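Local coordinates for mannitol dehydrogenase (Pseudomonas fluorescens, PDB 1LJ8), which probably catalyses the NAD-dependent interconversion of mannitol and fructose as a mannitol 2-dehydrogenase, a long-chain dehydrogenase with a Rossmann domain, at residues H194-R200 with F224-M228; L326-Y330 with L485-L489. One frame throughout, in Å; residues are numbered along the deposited sequence.

Contact 1. Residues H194-R200 with F224-M228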
loop_
_atom_site.group_PDB
_atom_site.type_symbol
_atom_site.label_atom_id
_atom_site.label_comp_id
_atom_site.label_asym_id
_atom_site.label_seq_id
_atom_site.Cartn_x
_atom_site.Cartn_y
_atom_site.Cartn_z
ATOM N N HIS A 194 -6.457 4.601 -9.617
ATOM C CA HIS A 194 -7.879 4.845 -9.424
ATOM C C HIS A 194 -8.328 3.677 -8.521
ATOM O O HIS A 194 -9.009 2.758 -8.975
ATOM C CB HIS A 194 -8.645 4.766 -10.764
ATOM C CG HIS A 194 -8.223 5.802 -11.774
ATOM N ND1 HIS A 194 -8.725 5.824 -13.063
ATOM C CD2 HIS A 194 -7.285 6.785 -11.715
ATOM C CE1 HIS A 194 -8.100 6.767 -13.759
ATOM N NE2 HIS A 194 -7.222 7.363 -12.968
ATOM N N ASN A 195 -7.974 3.735 -7.240
ATOM C CA ASN A 195 -8.289 2.603 -6.358
ATOM C C ASN A 195 -9.766 2.268 -6.198
ATOM O O ASN A 195 -10.124 1.070 -6.146
ATOM C CB ASN A 195 -7.594 2.755 -5.008
ATOM C CG ASN A 195 -7.755 4.133 -4.395
ATOM O OD1 ASN A 195 -8.732 4.852 -4.635
ATOM N ND2 ASN A 195 -6.780 4.505 -3.558
ATOM N N GLY A 196 -10.630 3.280 -6.140
ATOM C CA GLY A 196 -12.051 2.976 -6.052
ATOM C C GLY A 196 -12.549 2.337 -7.360
ATOM O O GLY A 196 -13.291 1.361 -7.321
ATOM N N ALA A 197 -12.188 2.900 -8.508
ATOM C CA ALA A 197 -12.654 2.334 -9.782
ATOM C C ALA A 197 -12.176 0.887 -9.961
ATOM O O ALA A 197 -12.924 0.049 -10.517
ATOM C CB ALA A 197 -12.168 3.181 -10.972
ATOM N N VAL A 198 -10.946 0.597 -9.520
ATOM C CA VAL A 198 -10.399 -0.765 -9.639
ATOM C C VAL A 198 -11.201 -1.711 -8.721
ATOM O O VAL A 198 -11.576 -2.833 -9.149
ATOM C CB VAL A 198 -8.883 -0.809 -9.278
ATOM C CG1 VAL A 198 -8.357 -2.291 -9.257
ATOM C CG2 VAL A 198 -8.065 -0.071 -10.377
ATOM N N THR A 199 -11.471 -1.264 -7.493
ATOM C CA THR A 199 -12.253 -2.092 -6.534
ATOM C C THR A 199 -13.627 -2.393 -7.141
ATOM O O THR A 199 -14.104 -3.535 -7.118
ATOM C CB THR A 199 -12.461 -1.362 -5.203
ATOM O OG1 THR A 199 -11.172 -1.039 -4.648
ATOM C CG2 THR A 199 -13.250 -2.269 -4.185
ATOM N N ARG A 200 -14.258 -1.357 -7.687
ATOM C CA ARG A 200 -15.551 -1.528 -8.350
ATOM C C ARG A 200 -15.466 -2.516 -9.509
ATOM O O ARG A 200 -16.284 -3.447 -9.586
ATOM C CB ARG A 200 -16.055 -0.185 -8.887
ATOM C CG ARG A 200 -17.422 -0.278 -9.589
ATOM C CD ARG A 200 -17.865 1.145 -9.924
ATOM N NE ARG A 200 -19.069 1.199 -10.738
ATOM C CZ ARG A 200 -19.086 1.035 -12.061
ATOM N NH1 ARG A 200 -17.959 0.807 -12.743
ATOM N NH2 ARG A 200 -20.246 1.079 -12.702
ATOM N N PHE A 224 -17.843 3.127 -4.321
ATOM C CA PHE A 224 -16.427 2.761 -4.336
ATOM C C PHE A 224 -15.621 4.041 -4.516
ATOM O O PHE A 224 -15.090 4.296 -5.587
ATOM C CB PHE A 224 -16.172 1.835 -5.534
ATOM C CG PHE A 224 -17.020 0.577 -5.517
ATOM C CD1 PHE A 224 -18.267 0.544 -6.153
ATOM C CD2 PHE A 224 -16.539 -0.584 -4.902
ATOM C CE1 PHE A 224 -19.042 -0.644 -6.195
ATOM C CE2 PHE A 224 -17.303 -1.813 -4.928
ATOM C CZ PHE A 224 -18.565 -1.822 -5.588
ATOM N N PRO A 225 -15.535 4.849 -3.453
ATOM C CA PRO A 225 -14.786 6.110 -3.560
ATOM C C PRO A 225 -13.309 5.951 -3.893
ATOM O O PRO A 225 -12.642 5.032 -3.410
ATOM C CB PRO A 225 -15.015 6.779 -2.182
ATOM C CG PRO A 225 -15.158 5.560 -1.240
ATOM C CD PRO A 225 -16.048 4.618 -2.097
ATOM N N ASN A 226 -12.795 6.809 -4.778
ATOM C CA ASN A 226 -11.370 6.775 -5.007
ATOM C C ASN A 226 -10.768 7.648 -3.925
ATOM O O ASN A 226 -11.451 8.499 -3.365
ATOM C CB ASN A 226 -10.984 7.390 -6.357
ATOM C CG ASN A 226 -11.504 6.566 -7.516
ATOM O OD1 ASN A 226 -11.000 5.460 -7.798
ATOM N ND2 ASN A 226 -12.522 7.086 -8.198
ATOM N N ALA A 227 -9.486 7.422 -3.646
ATOM C CA ALA A 227 -8.790 8.238 -2.650
ATOM C C ALA A 227 -7.316 8.331 -2.934
ATOM O O ALA A 227 -6.740 7.482 -3.597
ATOM C CB ALA A 227 -8.962 7.617 -1.206
HETATM N N MSE A 228 -6.717 9.392 -2.397
HETATM C CA MSE A 228 -5.290 9.502 -2.395
HETATM C C MSE A 228 -4.944 9.330 -0.906
HETATM O O MSE A 228 -5.412 10.125 -0.075
HETATM C CB MSE A 228 -4.837 10.881 -2.799
HETATM C CG MSE A 228 -3.391 10.758 -3.082
HETATM SE SE MSE A 228 -2.476 11.570 -1.707
HETATM C CE MSE A 228 -2.412 12.869 -2.957
HETATM O O HOH W 1 -7.634 6.967 -6.467
#
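In the NAD-binding Rossmann domain, the first turn of helix 195-210 meets the chain entering strand 227-230, and Asn195 and Asn226 tie the two together by their amides. The Asn195 amide lies along the backbone of Ala227 and uses both ends. Its OD1 takes the Ala227 N-H at 2.9 Å, in the carbonyl plane and on a lone pair, while its ND2 gives a more bent bond (139°) to Ala227 O at 3.0 Å. This two-point grip fixes the amide's flip, and ND2 also donates to Asp190 O. It depends on CG standing between the backbone N and the carbonyl carbon (chi1 48°), which brings the amide across to Ala227. From the loop that leads into strand 227-230, Asn226 OD1 reaches the N-terminal turn, where backbone N-H groups lack helical acceptors: it accepts from Ala197 N at 2.9 Å and weakly from Gly196 N. Gly196 lies flush on the incoming chain, its CA 3.3 Å from Phe224 O in a C-H...O contact; a CB would run into the backbone there. One turn further along the helix, Arg200 sets its CA over the centre of the Phe224 ring, 3.7 Å from the centroid, in a CH-pi contact. Thr199 CG2 meets the ring edge at CD2, 3.8 Å away, and Thr199 OG1 turns back to Asn195 O. That oxygen holds two donors, Thr199 N and OG1, on opposite faces of its plane. The side chain of Asn195 is about 8 Å from the bound NAD and close to the NAD-binding Asp190. Around the contact, Asn195 and Thr199 rest on Ser188 of strand 185-188, Ala227 packs on strand 263-266, and His194, the N-cap residue, hydrogen-bonds Glu293 of helix 289-313.

Contact 2. Residues L326-Y330 with L485-L489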
loop_
_atom_site.group_PDB
_atom_site.type_symbol
_atom_site.label_atom_id
_atom_site.label_comp_id
_atom_site.label_asym_id
_atom_site.label_seq_id
_atom_site.Cartn_x
_atom_site.Cartn_y
_atom_site.Cartn_z
ATOM N N LEU A 326 24.087 10.648 -6.088
ATOM C CA LEU A 326 23.775 10.104 -7.406
ATOM C C LEU A 326 22.347 9.588 -7.396
ATOM O O LEU A 326 21.660 9.686 -8.400
ATOM C CB LEU A 326 24.697 8.958 -7.756
ATOM C CG LEU A 326 26.159 9.219 -8.123
ATOM C CD1 LEU A 326 26.853 7.879 -8.309
ATOM C CD2 LEU A 326 26.209 10.040 -9.412
ATOM N N PHE A 327 21.903 9.028 -6.262
ATOM C CA PHE A 327 20.510 8.540 -6.187
ATOM C C PHE A 327 19.527 9.718 -6.210
ATOM O O PHE A 327 18.451 9.642 -6.857
ATOM C CB PHE A 327 20.289 7.690 -4.917
ATOM C CG PHE A 327 20.767 6.270 -5.041
ATOM C CD1 PHE A 327 22.125 5.980 -5.126
ATOM C CD2 PHE A 327 19.845 5.198 -5.068
ATOM C CE1 PHE A 327 22.575 4.673 -5.225
ATOM C CE2 PHE A 327 20.287 3.881 -5.171
ATOM C CZ PHE A 327 21.649 3.609 -5.246
ATOM N N VAL A 328 19.852 10.796 -5.482
ATOM C CA VAL A 328 18.985 11.971 -5.471
ATOM C C VAL A 328 18.869 12.540 -6.868
ATOM O O VAL A 328 17.779 12.874 -7.322
ATOM C CB VAL A 328 19.550 13.087 -4.508
ATOM C CG1 VAL A 328 18.657 14.297 -4.508
ATOM C CG2 VAL A 328 19.680 12.533 -3.071
ATOM N N ALA A 329 20.005 12.661 -7.569
ATOM C CA ALA A 329 19.982 13.213 -8.944
ATOM C C ALA A 329 19.169 12.321 -9.889
ATOM O O ALA A 329 18.411 12.801 -10.760
ATOM C CB ALA A 329 21.409 13.384 -9.462
ATOM N N TYR A 330 19.345 11.017 -9.738
ATOM C CA TYR A 330 18.566 10.072 -10.556
ATOM C C TYR A 330 17.054 10.200 -10.293
ATOM O O TYR A 330 16.257 10.264 -11.247
ATOM C CB TYR A 330 19.057 8.644 -10.263
ATOM C CG TYR A 330 18.243 7.531 -10.914
ATOM C CD1 TYR A 330 18.129 7.420 -12.301
ATOM C CD2 TYR A 330 17.619 6.574 -10.120
ATOM C CE1 TYR A 330 17.407 6.363 -12.877
ATOM C CE2 TYR A 330 16.900 5.521 -10.671
ATOM C CZ TYR A 330 16.800 5.418 -12.049
ATOM O OH TYR A 330 16.111 4.354 -12.615
ATOM N N LEU A 485 24.996 4.630 -12.705
ATOM C CA LEU A 485 24.290 5.885 -12.485
ATOM C C LEU A 485 25.129 7.044 -12.985
ATOM O O LEU A 485 24.597 7.959 -13.574
ATOM C CB LEU A 485 23.949 6.125 -10.992
ATOM C CG LEU A 485 22.752 5.277 -10.506
ATOM C CD1 LEU A 485 22.553 5.485 -8.997
ATOM C CD2 LEU A 485 21.482 5.655 -11.262
ATOM N N LYS A 486 26.428 7.038 -12.692
ATOM C CA LYS A 486 27.252 8.137 -13.202
ATOM C C LYS A 486 27.142 8.230 -14.710
ATOM O O LYS A 486 26.935 9.314 -15.254
ATOM C CB LYS A 486 28.726 7.942 -12.831
ATOM C CG LYS A 486 29.005 8.128 -11.362
ATOM C CD LYS A 486 30.423 7.695 -11.022
ATOM C CE LYS A 486 30.853 8.210 -9.670
ATOM N NZ LYS A 486 32.219 7.666 -9.292
ATOM N N HIS A 487 27.258 7.107 -15.410
ATOM C CA HIS A 487 27.173 7.203 -16.880
ATOM C C HIS A 487 25.811 7.727 -17.330
ATOM O O HIS A 487 25.709 8.597 -18.209
ATOM C CB HIS A 487 27.452 5.831 -17.522
ATOM C CG HIS A 487 28.881 5.376 -17.376
ATOM N ND1 HIS A 487 29.291 4.088 -17.655
ATOM C CD2 HIS A 487 29.991 6.044 -16.989
ATOM C CE1 HIS A 487 30.592 3.984 -17.447
ATOM N NE2 HIS A 487 31.041 5.157 -17.042
ATOM N N LEU A 488 24.750 7.213 -16.709
ATOM C CA LEU A 488 23.410 7.596 -17.089
ATOM C C LEU A 488 23.109 9.068 -16.894
ATOM O O LEU A 488 22.462 9.700 -17.751
ATOM C CB LEU A 488 22.387 6.735 -16.310
ATOM C CG LEU A 488 20.899 7.106 -16.490
ATOM C CD1 LEU A 488 20.495 6.808 -17.919
ATOM C CD2 LEU A 488 20.020 6.311 -15.517
ATOM N N LEU A 489 23.580 9.611 -15.779
ATOM C CA LEU A 489 23.311 10.992 -15.430
ATOM C C LEU A 489 23.975 11.988 -16.367
ATOM O O LEU A 489 23.724 13.194 -16.275
ATOM C CB LEU A 489 23.675 11.246 -13.954
ATOM C CG LEU A 489 22.635 10.515 -13.061
ATOM C CD1 LEU A 489 23.111 10.446 -11.611
ATOM C CD2 LEU A 489 21.267 11.196 -13.164
#
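Leu485 enters between two aromatic rings of helix 325-339, giving one methyl to each. Its CD1 lies over a face of the Phe327 ring, 4.1 Å from the centroid and 22° off the normal. Its CD2 does the same to Tyr330, riding 3.7 Å above the ring plane and displaced from the centre toward CG. Both are CH-pi contacts, and in each the leucine meets the aromatic side chain at about a right angle. Leu488 adds CD2 against Tyr330 CE1 at 3.7 Å, approaching the ring obliquely. On the side nearer solvent, Leu489 lays CD1 against Leu326 CD2 at 3.8 Å and also against Ala329 CB, while its CD2 rests near Tyr330 CA. Lys486, an exposed residue, contributes its aliphatic stem: CG touches Leu326 CD1 at 3.7 Å, and the rest of the chain runs on extended. The touching surface is thus carried by hydrocarbon and rings. The Tyr330 ring is directed inward by CG lying opposite the backbone N (chi1 173°), and its far end is fixed by a hydrogen bond from OH to Arg402 O. Replacing this tyrosine with an alanine would probably strip Leu485 CD2 and Leu488 CD2 of their ring surface, open a gap between the helices and leave Arg402 O without its hydroxyl partner. Phe327 is steadied in turn by an edge-to-face meeting with Tyr315. The contact joins the end of the long helix 463-488 to helix 325-339 within the helical C-terminal part of the protein. Helix 401-413 also packs here through Leu405, which touches both Tyr330 and Leu485, and helix 289-313 adds Leu309 against Phe327 and Tyr330.

How the contacts relate
Both segments of contact 1 precede those of contact 2 in the sequence, and the two contacts never touch: their centres are 35 Å apart, their nearest atoms about 21 Å. Contact 1 belongs to the Rossmann domain, near the bound NAD, whereas contact 2 lies far out among the helices of the C-terminal part, away from the annotated sites. Helix 289-313 is their common neighbour, meeting residues of 194-200 and 224-228 near its start and the aromatic side chains of 326-330 further along. Contact 1 joins parts of the Rossmann domain 24 residues apart in sequence, while contact 2, spanning over 150 residues, brings the chain's last long helix back onto the helical bundle.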